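Phenol hydroxylase component phN (Pseudomonas stutzeri, PDB 3U52) probably hydroxylates phenol as the oxygenase subunit of a bacterial multicomponent monooxygenase, activating dioxygen at a pair of iron ions held by carboxylates and histidines. Local coordinates at residues Met279-Met283 / Trp360-Tyr365; Ala110-Gly114 / Phe179-Arg183; Val201-Leu205 / Ala294-Tyr299; Tyr64-Lys68 / Ser228-Asp232; His333-Thr337 / Pro375-Tyr379. All coordinates share one frame; numbering follows the deposited sequence.

In the fold
From the N terminus, residues 64-68 open the longest loop, closed at 228-232 by contact 4, which joins helix 58-81 to helix 220-250. Contact 2 (110-114 with 179-183) nests inside it, joining helix 105-121 to helix 173-184. Contact 3 starts at 201-205, before contact 4 closes, and ends at 294-299, so the two cross; contact 3 binds helix 187-216 to helix 291-310. Contact 1 opens at 279-283, within contact 3, and closes at 360-365; these two also cross and touch through Met280 and Ala294. Contact 5 (333-337 with 375-379) crosses contact 1 in turn and shares the hydrogen-bonded cluster of Tyr282 OH, Tyr377 OH and His333 ND1, tying the later helices together.

Contact 1: residues Met279-Met283 / Trp360-Tyr365; sequences MMDYM and WMSEKY
Met361 reaches over to the ring of Tyr282 with the end of its side chain. Its CB points toward helix 254-283, and CG carries the chain into the gap between the two helices. SD then settles over one face of the Tyr282 ring, 4.4 Å from the centroid and 25° off the normal. A bend at the last torsion (chi3 66°) brings CE to the phenol end, 3.4 Å from Tyr282 OH and 3.5 Å from Tyr282 CE2. This is a Met-aromatic contact, set between the C-terminal part of helix 254-283 and that of helix 355-364, whose short segments run roughly antiparallel at 148°. Beside it, the carboxylate of Asp281 divides its oxygens. OD2 lies in the plane of the Trp360 indole, at its edge, 3.8 Å from CH2, with the carboxylate turned nearly upright to the ring. OD1 faces Tyr365, the first residue to leave the helix; Tyr365 OH and Asp281 OD1 stand 2.5 Å apart, a hydrogen bond modelled very short, its length doubtful. Ser332 OG also bonds to Asp281 OD1, and Trp291 N to OD2, so this buried carboxylate joins three parts of the chain. Tyr282 OH is itself hydrogen-bonded to Tyr377 and His333, while Lys287 reaches Asp281 O, close to which Trp360 CZ3 comes at 3.8 Å.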
# COMPACT_ATOMS: atom_id res chain seq x y z
N MET A 279 7.41 -5.38 -29.29
CA MET A 279 7.66 -5.39 -27.83
C MET A 279 7.53 -6.78 -27.22
O MET A 279 8.44 -7.26 -26.51
CB MET A 279 6.64 -4.43 -27.18
CG MET A 279 6.83 -4.11 -25.70
SD MET A 279 6.38 -5.43 -24.55
CE MET A 279 4.64 -5.63 -24.43
N MET A 280 6.38 -7.40 -27.44
CA MET A 280 6.12 -8.67 -26.76
C MET A 280 6.96 -9.84 -27.33
O MET A 280 7.35 -10.73 -26.57
CB MET A 280 4.63 -9.03 -26.72
CG MET A 280 4.03 -9.48 -28.04
SD MET A 280 2.22 -9.56 -27.95
CE MET A 280 1.94 -11.06 -27.04
N ASP A 281 7.25 -9.84 -28.64
CA ASP A 281 8.03 -10.94 -29.20
C ASP A 281 9.52 -10.79 -28.90
O ASP A 281 10.20 -11.82 -28.68
CB ASP A 281 7.85 -11.06 -30.72
CG ASP A 281 6.54 -11.76 -31.10
OD1 ASP A 281 6.30 -11.96 -32.29
OD2 ASP A 281 5.77 -12.16 -30.21
N TYR A 282 10.02 -9.54 -28.87
CA TYR A 282 11.48 -9.27 -28.78
C TYR A 282 11.99 -8.57 -27.51
O TYR A 282 13.10 -8.87 -27.03
CB TYR A 282 11.95 -8.43 -29.98
CG TYR A 282 12.00 -9.22 -31.27
CD1 TYR A 282 10.86 -9.38 -32.08
CD2 TYR A 282 13.18 -9.83 -31.66
CE1 TYR A 282 10.89 -10.14 -33.24
CE2 TYR A 282 13.25 -10.59 -32.84
CZ TYR A 282 12.11 -10.73 -33.62
OH TYR A 282 12.22 -11.49 -34.76
N MET A 283 11.23 -7.60 -27.00
CA MET A 283 11.75 -6.80 -25.90
C MET A 283 11.58 -7.45 -24.51
O MET A 283 12.25 -7.01 -23.56
CB MET A 283 11.19 -5.39 -25.91
CG MET A 283 11.52 -4.56 -27.17
SD MET A 283 10.90 -2.93 -26.78
CE MET A 283 11.83 -1.86 -27.83
N TRP A 360 12.51 -20.33 -29.64
CA TRP A 360 11.09 -20.00 -29.28
C TRP A 360 10.39 -19.39 -30.49
O TRP A 360 9.28 -19.77 -30.83
CB TRP A 360 11.04 -19.03 -28.09
CG TRP A 360 9.63 -18.56 -27.65
CD1 TRP A 360 8.79 -19.20 -26.80
CD2 TRP A 360 8.96 -17.34 -28.02
NE1 TRP A 360 7.61 -18.46 -26.61
CE2 TRP A 360 7.71 -17.31 -27.36
CE3 TRP A 360 9.32 -16.25 -28.84
CZ2 TRP A 360 6.81 -16.26 -27.51
CZ3 TRP A 360 8.39 -15.18 -28.99
CH2 TRP A 360 7.17 -15.20 -28.32
N MET A 361 11.04 -18.45 -31.17
CA MET A 361 10.47 -17.91 -32.43
C MET A 361 10.17 -18.91 -33.56
O MET A 361 9.12 -18.80 -34.17
CB MET A 361 11.33 -16.78 -32.99
CG MET A 361 10.70 -15.43 -32.86
SD MET A 361 11.59 -14.32 -31.80
CE MET A 361 13.11 -14.05 -32.68
N SER A 362 11.08 -19.85 -33.81
CA SER A 362 10.88 -20.95 -34.77
C SER A 362 9.60 -21.77 -34.46
O SER A 362 8.82 -22.10 -35.35
CB SER A 362 12.09 -21.89 -34.73
OG SER A 362 13.28 -21.21 -35.03
N GLU A 363 9.40 -22.08 -33.18
CA GLU A 363 8.20 -22.75 -32.67
C GLU A 363 6.91 -21.92 -32.78
O GLU A 363 5.89 -22.40 -33.25
CB GLU A 363 8.48 -23.14 -31.21
CG GLU A 363 7.56 -24.16 -30.62
CD GLU A 363 7.88 -24.33 -29.14
OE1 GLU A 363 8.86 -25.08 -28.82
OE2 GLU A 363 7.18 -23.69 -28.30
N LYS A 364 6.96 -20.66 -32.38
CA LYS A 364 5.76 -19.80 -32.50
C LYS A 364 5.44 -19.38 -33.94
O LYS A 364 4.29 -19.11 -34.26
CB LYS A 364 5.88 -18.58 -31.58
CG LYS A 364 5.97 -18.90 -30.04
CD LYS A 364 4.80 -19.74 -29.55
CE LYS A 364 4.93 -20.13 -28.09
NZ LYS A 364 3.79 -21.04 -27.77
N TYR A 365 6.47 -19.34 -34.80
CA TYR A 365 6.37 -18.93 -36.20
C TYR A 365 6.90 -20.02 -37.17
O TYR A 365 7.92 -19.82 -37.86
CB TYR A 365 7.10 -17.58 -36.40
CG TYR A 365 6.45 -16.48 -35.63
CD1 TYR A 365 6.92 -16.15 -34.36
CD2 TYR A 365 5.35 -15.80 -36.12
CE1 TYR A 365 6.28 -15.15 -33.60
CE2 TYR A 365 4.74 -14.77 -35.36
CZ TYR A 365 5.20 -14.48 -34.12
OH TYR A 365 4.62 -13.48 -33.34

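Contact 2: residues Ala110-Gly114 / Phe179-Arg183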
# COMPACT_ATOMS: atom_id res chain seq x y z
N ALA A 110 -3.52 12.70 -24.01
CA ALA A 110 -4.40 13.04 -25.14
C ALA A 110 -5.85 12.55 -24.98
O ALA A 110 -6.78 13.27 -25.33
CB ALA A 110 -3.84 12.49 -26.41
N ALA A 111 -6.06 11.37 -24.39
CA ALA A 111 -7.41 10.84 -24.27
C ALA A 111 -8.15 11.65 -23.19
O ALA A 111 -9.37 11.94 -23.30
CB ALA A 111 -7.40 9.39 -23.96
N PHE A 112 -7.41 12.05 -22.16
CA PHE A 112 -7.98 12.92 -21.12
C PHE A 112 -8.58 14.22 -21.72
O PHE A 112 -9.72 14.56 -21.44
CB PHE A 112 -6.96 13.21 -20.02
CG PHE A 112 -7.15 14.56 -19.36
CD1 PHE A 112 -8.35 14.87 -18.66
CD2 PHE A 112 -6.13 15.48 -19.40
CE1 PHE A 112 -8.52 16.07 -18.06
CE2 PHE A 112 -6.29 16.77 -18.78
CZ PHE A 112 -7.48 17.05 -18.12
N GLN A 113 -7.80 14.94 -22.53
CA GLN A 113 -8.29 16.14 -23.21
C GLN A 113 -9.42 15.88 -24.23
O GLN A 113 -10.34 16.65 -24.29
CB GLN A 113 -7.16 16.86 -23.94
CG GLN A 113 -5.83 16.79 -23.29
CD GLN A 113 -4.79 17.55 -24.02
OE1 GLN A 113 -3.99 16.97 -24.80
NE2 GLN A 113 -4.78 18.86 -23.83
N GLY A 114 -9.29 14.82 -25.03
CA GLY A 114 -10.28 14.46 -26.05
C GLY A 114 -11.61 14.07 -25.42
O GLY A 114 -12.67 14.51 -25.87
N PHE A 179 -3.64 9.55 -32.68
CA PHE A 179 -4.52 10.30 -31.81
C PHE A 179 -4.88 11.73 -32.29
O PHE A 179 -5.95 12.23 -31.95
CB PHE A 179 -3.96 10.34 -30.35
CG PHE A 179 -5.01 9.97 -29.34
CD1 PHE A 179 -5.22 8.65 -29.01
CD2 PHE A 179 -5.81 10.95 -28.76
CE1 PHE A 179 -6.25 8.27 -28.10
CE2 PHE A 179 -6.82 10.61 -27.84
CZ PHE A 179 -7.04 9.27 -27.51
N ASP A 180 -3.98 12.39 -33.03
CA ASP A 180 -4.29 13.71 -33.66
C ASP A 180 -5.43 13.52 -34.65
O ASP A 180 -6.29 14.34 -34.70
CB ASP A 180 -3.09 14.29 -34.38
CG ASP A 180 -2.10 14.97 -33.45
OD1 ASP A 180 -2.33 14.98 -32.19
OD2 ASP A 180 -1.07 15.52 -33.95
N ASP A 181 -5.43 12.42 -35.40
CA ASP A 181 -6.49 12.09 -36.36
C ASP A 181 -7.83 12.00 -35.63
O ASP A 181 -8.78 12.69 -36.00
CB ASP A 181 -6.08 10.80 -37.09
CG ASP A 181 -6.97 10.41 -38.29
OD1 ASP A 181 -8.13 10.83 -38.38
OD2 ASP A 181 -6.49 9.61 -39.12
N ALA A 182 -7.88 11.23 -34.52
CA ALA A 182 -9.12 11.11 -33.73
C ALA A 182 -9.60 12.44 -33.12
O ALA A 182 -10.78 12.74 -33.18
CB ALA A 182 -8.96 10.03 -32.60
N ARG A 183 -8.69 13.21 -32.54
CA ARG A 183 -9.10 14.48 -31.90
C ARG A 183 -9.43 15.63 -32.91
O ARG A 183 -10.17 16.56 -32.58
CB ARG A 183 -8.03 14.93 -30.95
CG ARG A 183 -7.89 14.04 -29.71
CD ARG A 183 -7.28 14.87 -28.61
NE ARG A 183 -5.88 15.14 -28.88
CZ ARG A 183 -5.20 16.23 -28.51
NH1 ARG A 183 -3.91 16.33 -28.80
NH2 ARG A 183 -5.81 17.23 -27.88
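Phe179 lays one side of its ring, CD2 to CZ, against two alanines. Ala110 CB meets CD2 of Phe179 at 3.4 Å, and Ala111 CB meets Phe179 CZ at 3.6 Å, both obliquely to the ring. Between them Phe179 CE2 rests on the peptide link, 3.6 Å from Ala111 N, so the phenyl packs on backbone as well as on methyl groups. One turn further on, Arg183 extends across the same surface. Its CD passes 4.0 Å from Gly114 CA, where the backbones draw closest, and 3.7 Å from Ala110 O. A bend at chi3 (-72°) then turns the guanidinium back toward Gln113, whose OE1 lies 3.6 Å from Arg183 NH2 with the amide and guanidinium planes 30° apart. The two segments run side by side almost exactly parallel (3°): Ala110 faces Phe179 and, a turn on, Gly114 faces Arg183. Farther out, Phe179 leans on Ile194 and Phe198 of helix 187-216. Ala111 touches Glu138, an iron ligand, and Glu108 on its own helix is another, which places this packing next to the diiron site. A polar side chain of another protein's chain accepts a hydrogen bond from Arg183 NH2. Asp180 OD1 offers Arg183 NH1 only a long ion pair of 4.0 Å. Chemically the contact is thus mainly apolar: Arg183 gives its aliphatic stem to the helix pair and its NH2 to the subunit interface, while its NE is buried with no partner.

Contact 3: residues Val201-Leu205 / Ala294-Tyr299; sequences VLTNL and AWEVYY
Three aromatic rings of helix 291-310 receive Val201, Leu202, Asn204 and Leu205. The Trp295 indole has Tyr299 CB over the centre of one face, and Leu205 CD1 comes obliquely to its benzo part, 3.7 Å from Trp295 CZ3. Tyr299 takes Val201 CG1 at its ring edge, 4.2 Å from CE2, while Leu202 CD2 approaches that ring at a slant. On the Tyr298 ring, Val297 CG1 covers one face and a water lies in plane at the edge; Asn204 CB meets Tyr298 CD2 at 3.5 Å, crossing it at about a right angle. The other methyl of Leu205, CD2, touches Ala294 O at 3.6 Å, beside Tyr298 CB. Between the two backbones, another water donates to Val201 O at 2.7 Å and to Tyr298 O at 2.8 Å, and the ring-edge water joins Asn204 ND2 to the same Tyr298 O. Trp295 NE1 and Tyr299 OH bond to Asn325 and Gln321. Helix 187-216 is kinked here, just after the iron ligand Glu199, consistent with the irregular turn in related diiron monooxygenases. The contact backs one helix of the metal-binding four-helix bundle, beside a xenon pocket lined by Phe198, Gly269 and Leu273.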
# COMPACT_ATOMS: atom_id res chain seq x y z
N VAL A 201 -12.64 -3.12 -28.96
CA VAL A 201 -12.16 -4.13 -29.86
C VAL A 201 -10.66 -4.52 -29.68
O VAL A 201 -10.35 -5.72 -29.63
CB VAL A 201 -12.45 -3.77 -31.32
CG1 VAL A 201 -11.92 -4.89 -32.26
CG2 VAL A 201 -13.96 -3.62 -31.50
N LEU A 202 -9.77 -3.53 -29.57
CA LEU A 202 -8.32 -3.76 -29.68
C LEU A 202 -7.60 -3.62 -28.34
O LEU A 202 -6.39 -3.86 -28.25
CB LEU A 202 -7.72 -2.82 -30.74
CG LEU A 202 -8.23 -3.10 -32.17
CD1 LEU A 202 -7.74 -2.04 -33.18
CD2 LEU A 202 -7.84 -4.52 -32.67
N THR A 203 -8.35 -3.24 -27.31
CA THR A 203 -7.81 -3.00 -25.95
C THR A 203 -6.87 -4.06 -25.37
O THR A 203 -5.78 -3.76 -24.88
CB THR A 203 -8.95 -2.67 -24.93
OG1 THR A 203 -8.33 -2.24 -23.72
CG2 THR A 203 -9.87 -3.88 -24.64
N ASN A 204 -7.28 -5.31 -25.44
CA ASN A 204 -6.49 -6.42 -24.92
C ASN A 204 -5.14 -6.61 -25.61
O ASN A 204 -4.20 -7.15 -25.01
CB ASN A 204 -7.31 -7.72 -25.01
CG ASN A 204 -8.36 -7.84 -23.88
OD1 ASN A 204 -8.12 -7.41 -22.75
ND2 ASN A 204 -9.50 -8.42 -24.20
N LEU A 205 -5.06 -6.24 -26.89
CA LEU A 205 -3.78 -6.31 -27.61
C LEU A 205 -2.73 -5.33 -27.12
O LEU A 205 -1.53 -5.55 -27.34
CB LEU A 205 -3.98 -6.18 -29.12
CG LEU A 205 -4.83 -7.34 -29.66
CD1 LEU A 205 -5.62 -7.03 -30.92
CD2 LEU A 205 -3.93 -8.51 -29.86
N ALA A 294 -1.58 -13.84 -29.52
CA ALA A 294 -2.39 -12.72 -29.04
C ALA A 294 -3.40 -12.22 -30.08
O ALA A 294 -4.58 -12.01 -29.77
CB ALA A 294 -1.46 -11.56 -28.57
N TRP A 295 -2.96 -12.04 -31.32
CA TRP A 295 -3.87 -11.64 -32.40
C TRP A 295 -5.01 -12.64 -32.61
O TRP A 295 -6.20 -12.26 -32.77
CB TRP A 295 -3.14 -11.46 -33.75
CG TRP A 295 -4.03 -10.85 -34.77
CD1 TRP A 295 -4.66 -11.51 -35.83
CD2 TRP A 295 -4.41 -9.46 -34.89
NE1 TRP A 295 -5.42 -10.59 -36.56
CE2 TRP A 295 -5.29 -9.35 -36.01
CE3 TRP A 295 -4.12 -8.29 -34.14
CZ2 TRP A 295 -5.86 -8.12 -36.41
CZ3 TRP A 295 -4.73 -7.06 -34.53
CH2 TRP A 295 -5.57 -7.00 -35.65
N GLU A 296 -4.64 -13.91 -32.66
CA GLU A 296 -5.58 -14.98 -32.87
C GLU A 296 -6.67 -15.07 -31.78
O GLU A 296 -7.86 -15.29 -32.06
CB GLU A 296 -4.77 -16.26 -32.93
CG GLU A 296 -5.51 -17.41 -33.56
CD GLU A 296 -4.56 -18.57 -33.90
OE1 GLU A 296 -5.00 -19.73 -33.68
OE2 GLU A 296 -3.40 -18.32 -34.34
N VAL A 297 -6.28 -14.90 -30.52
CA VAL A 297 -7.24 -14.96 -29.44
C VAL A 297 -8.03 -13.66 -29.31
O VAL A 297 -9.26 -13.67 -29.26
CB VAL A 297 -6.52 -15.30 -28.11
CG1 VAL A 297 -7.50 -15.24 -26.89
CG2 VAL A 297 -5.87 -16.68 -28.26
N TYR A 298 -7.34 -12.54 -29.26
CA TYR A 298 -8.01 -11.30 -28.92
C TYR A 298 -8.74 -10.68 -30.10
O TYR A 298 -9.76 -10.04 -29.91
CB TYR A 298 -7.06 -10.31 -28.24
CG TYR A 298 -6.58 -10.88 -26.95
CD1 TYR A 298 -5.25 -11.25 -26.78
CD2 TYR A 298 -7.46 -11.10 -25.90
CE1 TYR A 298 -4.82 -11.80 -25.59
CE2 TYR A 298 -7.05 -11.65 -24.71
CZ TYR A 298 -5.73 -12.00 -24.55
OH TYR A 298 -5.30 -12.56 -23.35
N TYR A 299 -8.23 -10.85 -31.30
CA TYR A 299 -8.94 -10.30 -32.42
C TYR A 299 -9.66 -11.38 -33.17
O TYR A 299 -10.87 -11.26 -33.38
CB TYR A 299 -8.05 -9.48 -33.40
CG TYR A 299 -8.92 -8.95 -34.52
CD1 TYR A 299 -8.99 -9.61 -35.76
CD2 TYR A 299 -9.77 -7.84 -34.31
CE1 TYR A 299 -9.86 -9.19 -36.75
CE2 TYR A 299 -10.63 -7.42 -35.29
CZ TYR A 299 -10.69 -8.09 -36.50
OH TYR A 299 -11.55 -7.59 -37.48
O HOH W 1 -11.65 -8.01 -30.35
O HOH W 2 -10.39 -9.39 -26.78

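Contact 4: residues Tyr64-Lys68 / Ser228-Asp232; sequences YQAEK and SAQSD
Lys68 NZ is gripped by two oxygens of helix 220-250. It donates to Ser228 O at 2.8 Å and to Ser231 OG at 2.9 Å. Bends at chi3 and chi4 (54° and 65°) curl the lysine so that its ammonium meets both. The bond to Ser228 O leans away from the carbonyl axis, with a C=O...N angle of 132°. The helix is kinked here, Asp232 N making no bond to the preceding turn, which is consistent with Ser228 O being available to the lysine. Ser231 turns its hydroxyl toward the lysine from the next turn. Asp232 OD1 stands 4.9 Å from Lys68 NZ, and the opposite charges may attract although they do not touch. A water makes weak links between Lys68 O and Ser228 OG. Asp232 OD2 is hydrogen-bonded to NE2 of the iron ligand His141 and paired with Arg140, while Arg235 takes OD1, so Asp232 belongs to the second shell of the diiron site. The segments 64-68 and 228-232 run nearly antiparallel, with helix 58-81 on the outer side of a metal-bearing helix, and Arg140 of helix 125-155 touches Gln65, Lys68 and Ser228 at once.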
# COMPACT_ATOMS: atom_id res chain seq x y z
N TYR A 64 -14.25 4.73 -3.97
CA TYR A 64 -13.59 3.55 -4.48
C TYR A 64 -12.23 3.83 -5.12
O TYR A 64 -11.27 3.05 -4.98
CB TYR A 64 -14.58 2.71 -5.33
CG TYR A 64 -15.70 2.24 -4.36
CD1 TYR A 64 -15.38 1.44 -3.24
CD2 TYR A 64 -17.04 2.66 -4.50
CE1 TYR A 64 -16.37 1.03 -2.32
CE2 TYR A 64 -18.02 2.27 -3.59
CZ TYR A 64 -17.69 1.45 -2.50
OH TYR A 64 -18.67 1.05 -1.58
N GLN A 65 -12.12 4.95 -5.82
CA GLN A 65 -10.85 5.28 -6.45
C GLN A 65 -9.82 5.67 -5.40
O GLN A 65 -8.65 5.37 -5.59
CB GLN A 65 -11.03 6.42 -7.47
CG GLN A 65 -11.90 6.03 -8.66
CD GLN A 65 -11.35 4.81 -9.44
OE1 GLN A 65 -10.50 4.93 -10.28
NE2 GLN A 65 -11.87 3.67 -9.17
N ALA A 66 -10.23 6.34 -4.31
CA ALA A 66 -9.29 6.71 -3.26
C ALA A 66 -8.68 5.45 -2.60
O ALA A 66 -7.48 5.42 -2.30
CB ALA A 66 -9.92 7.60 -2.22
N GLU A 67 -9.48 4.41 -2.47
CA GLU A 67 -9.04 3.12 -1.90
C GLU A 67 -7.97 2.43 -2.77
O GLU A 67 -6.92 2.00 -2.24
CB GLU A 67 -10.22 2.19 -1.59
CG GLU A 67 -9.82 0.81 -1.00
CD GLU A 67 -9.28 0.86 0.47
OE1 GLU A 67 -9.41 1.93 1.14
OE2 GLU A 67 -8.73 -0.18 0.95
N LYS A 68 -8.21 2.37 -4.09
CA LYS A 68 -7.26 1.83 -5.05
C LYS A 68 -5.97 2.64 -5.06
O LYS A 68 -4.86 2.06 -5.06
CB LYS A 68 -7.87 1.83 -6.46
CG LYS A 68 -9.20 1.02 -6.54
CD LYS A 68 -10.09 1.42 -7.79
CE LYS A 68 -9.33 1.33 -9.10
NZ LYS A 68 -9.03 -0.11 -9.24
N SER A 228 -4.52 -2.23 -10.92
CA SER A 228 -5.28 -1.03 -10.55
C SER A 228 -6.21 -0.44 -11.66
O SER A 228 -7.29 0.14 -11.39
CB SER A 228 -4.29 0.03 -10.15
OG SER A 228 -4.90 0.81 -9.17
N ALA A 229 -5.80 -0.62 -12.91
CA ALA A 229 -6.53 -0.09 -14.02
C ALA A 229 -7.63 -1.03 -14.52
O ALA A 229 -8.46 -0.59 -15.29
CB ALA A 229 -5.57 0.23 -15.14
N GLN A 230 -7.65 -2.30 -14.08
CA GLN A 230 -8.70 -3.26 -14.53
C GLN A 230 -10.15 -2.81 -14.34
O GLN A 230 -10.92 -2.85 -15.31
CB GLN A 230 -8.52 -4.63 -13.91
CG GLN A 230 -7.38 -5.38 -14.58
CD GLN A 230 -7.17 -6.75 -13.97
OE1 GLN A 230 -7.28 -6.92 -12.76
NE2 GLN A 230 -6.88 -7.75 -14.82
N SER A 231 -10.52 -2.40 -13.14
CA SER A 231 -11.87 -1.92 -12.91
C SER A 231 -12.21 -0.69 -13.76
O SER A 231 -13.34 -0.51 -14.18
CB SER A 231 -12.15 -1.66 -11.42
OG SER A 231 -11.28 -0.68 -10.90
N ASP A 232 -11.21 0.16 -14.04
CA ASP A 232 -11.42 1.32 -14.89
C ASP A 232 -11.77 0.82 -16.28
O ASP A 232 -12.75 1.25 -16.85
CB ASP A 232 -10.16 2.20 -15.00
CG ASP A 232 -9.77 2.89 -13.69
OD1 ASP A 232 -10.56 3.01 -12.75
OD2 ASP A 232 -8.61 3.36 -13.64
O HOH W 3 -4.43 -1.02 -6.24

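Contact 5: residues His333-Thr337 / Pro375-Tyr379; sequences HQLWT and PRYEY
His333 meets Tyr377 through its backbone, with His333 O standing 4.1 Å from Tyr377 OH, too far for a direct bond. The imidazole looks past this tyrosine: it stacks with Tyr373, meets Tyr365 edge-to-face, and its ND1 is hydrogen-bonded to Tyr282 OH. Tyr377 OH, which shares that partner, is held at its tip by Tyr282. Three residues along, Trp336 supplies the main aromatic partner. Its CG stands anti to the backbone N (chi1 -180°), which swings the five-membered part of the indole toward helix 369-385. Tyr377 comes in at the indole edge, near its plane, with OH 3.5 Å and CE1 3.8 Å from Trp336 CD1, the two side chains crossing at about a right angle. Trp336 NE1 bonds to Trp351 O, which helps to fix the turn of the indole, and its face stacks on Tyr282. The segments 333-337 and 375-379 point the same way, crossing at 19° with their axes 12.0 Å apart, so long side chains must span the gap. They form a nearly parallel helix pair, with helix 355-364 between them in the chain, in the helical region that follows the diiron helices in sequence. Thr337 ends the segment and faces Arg376. Its OG1 lies 3.7 Å from Arg376 CD and 4.0 Å from Tyr377 CE1, at a slant to that ring. The extended Arg376 crosses Thr337 at about a right angle, and its NE makes a weak bond to Tyr372 O. An aromatic side chain of another protein's chain packs on Arg376.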
# COMPACT_ATOMS: atom_id res chain seq x y z
N HIS A 333 8.73 -9.37 -36.57
CA HIS A 333 10.06 -9.58 -37.15
C HIS A 333 10.45 -8.43 -38.13
O HIS A 333 11.58 -7.94 -38.10
CB HIS A 333 10.07 -10.94 -37.87
CG HIS A 333 9.43 -12.05 -37.08
ND1 HIS A 333 9.91 -12.46 -35.85
CD2 HIS A 333 8.31 -12.78 -37.31
CE1 HIS A 333 9.13 -13.42 -35.37
NE2 HIS A 333 8.16 -13.64 -36.24
N GLN A 334 9.52 -8.01 -39.00
CA GLN A 334 9.73 -6.83 -39.86
C GLN A 334 10.04 -5.56 -39.05
O GLN A 334 10.98 -4.79 -39.36
CB GLN A 334 8.49 -6.61 -40.75
CG GLN A 334 8.27 -7.72 -41.77
CD GLN A 334 6.90 -7.66 -42.47
OE1 GLN A 334 5.90 -7.22 -41.90
NE2 GLN A 334 6.88 -8.12 -43.73
N LEU A 335 9.30 -5.34 -37.98
CA LEU A 335 9.51 -4.15 -37.19
C LEU A 335 10.82 -4.21 -36.38
O LEU A 335 11.51 -3.20 -36.26
CB LEU A 335 8.31 -3.92 -36.26
CG LEU A 335 7.22 -3.18 -37.02
CD1 LEU A 335 5.94 -3.68 -36.46
CD2 LEU A 335 7.42 -1.71 -36.69
N TRP A 336 11.18 -5.39 -35.85
CA TRP A 336 12.35 -5.41 -34.97
C TRP A 336 13.57 -5.11 -35.80
O TRP A 336 14.46 -4.34 -35.44
CB TRP A 336 12.52 -6.76 -34.28
CG TRP A 336 13.71 -6.86 -33.34
CD1 TRP A 336 14.86 -7.62 -33.51
CD2 TRP A 336 13.89 -6.15 -32.11
NE1 TRP A 336 15.70 -7.46 -32.43
CE2 TRP A 336 15.11 -6.59 -31.54
CE3 TRP A 336 13.10 -5.23 -31.39
CZ2 TRP A 336 15.58 -6.13 -30.32
CZ3 TRP A 336 13.57 -4.77 -30.18
CH2 TRP A 336 14.80 -5.22 -29.65
N THR A 337 13.61 -5.76 -36.94
CA THR A 337 14.66 -5.51 -37.95
C THR A 337 14.76 -3.99 -38.46
O THR A 337 15.88 -3.43 -38.62
CB THR A 337 14.52 -6.72 -38.95
OG1 THR A 337 15.58 -7.67 -38.81
CG2 THR A 337 14.06 -6.45 -40.24
N PRO A 375 17.78 -16.07 -40.95
CA PRO A 375 18.98 -15.72 -41.73
C PRO A 375 19.41 -14.24 -41.57
O PRO A 375 20.58 -13.95 -41.66
CB PRO A 375 18.57 -15.96 -43.18
CG PRO A 375 17.20 -16.57 -43.16
CD PRO A 375 16.68 -16.61 -41.79
N ARG A 376 18.46 -13.34 -41.29
CA ARG A 376 18.79 -11.94 -41.04
C ARG A 376 19.66 -11.85 -39.81
O ARG A 376 20.67 -11.15 -39.85
CB ARG A 376 17.55 -11.11 -40.77
CG ARG A 376 16.55 -11.15 -41.89
CD ARG A 376 15.36 -10.17 -41.58
NE ARG A 376 14.52 -10.15 -42.78
CZ ARG A 376 13.62 -9.22 -43.06
NH1 ARG A 376 13.40 -8.20 -42.20
NH2 ARG A 376 12.93 -9.33 -44.20
N TYR A 377 19.24 -12.50 -38.72
CA TYR A 377 20.01 -12.46 -37.45
C TYR A 377 21.37 -13.18 -37.60
O TYR A 377 22.36 -12.74 -37.05
CB TYR A 377 19.16 -12.99 -36.28
CG TYR A 377 17.83 -12.22 -36.13
CD1 TYR A 377 17.82 -10.83 -35.90
CD2 TYR A 377 16.59 -12.87 -36.24
CE1 TYR A 377 16.59 -10.11 -35.80
CE2 TYR A 377 15.37 -12.17 -36.14
CZ TYR A 377 15.39 -10.80 -35.94
OH TYR A 377 14.20 -10.12 -35.84
N GLU A 378 21.41 -14.25 -38.39
CA GLU A 378 22.70 -14.90 -38.67
C GLU A 378 23.70 -13.91 -39.31
O GLU A 378 24.83 -13.74 -38.81
CB GLU A 378 22.49 -16.15 -39.51
CG GLU A 378 21.62 -17.18 -38.80
CD GLU A 378 21.40 -18.44 -39.62
OE1 GLU A 378 20.95 -19.47 -39.05
OE2 GLU A 378 21.68 -18.41 -40.84
N TYR A 379 23.26 -13.24 -40.39
CA TYR A 379 24.06 -12.21 -41.06
C TYR A 379 24.41 -11.02 -40.17
O TYR A 379 25.56 -10.59 -40.13
CB TYR A 379 23.36 -11.72 -42.35
CG TYR A 379 24.13 -10.61 -43.05
CD1 TYR A 379 25.29 -10.90 -43.82
CD2 TYR A 379 23.76 -9.29 -42.91
CE1 TYR A 379 26.04 -9.87 -44.45
CE2 TYR A 379 24.51 -8.25 -43.52
CZ TYR A 379 25.63 -8.56 -44.29
OH TYR A 379 26.36 -7.56 -44.87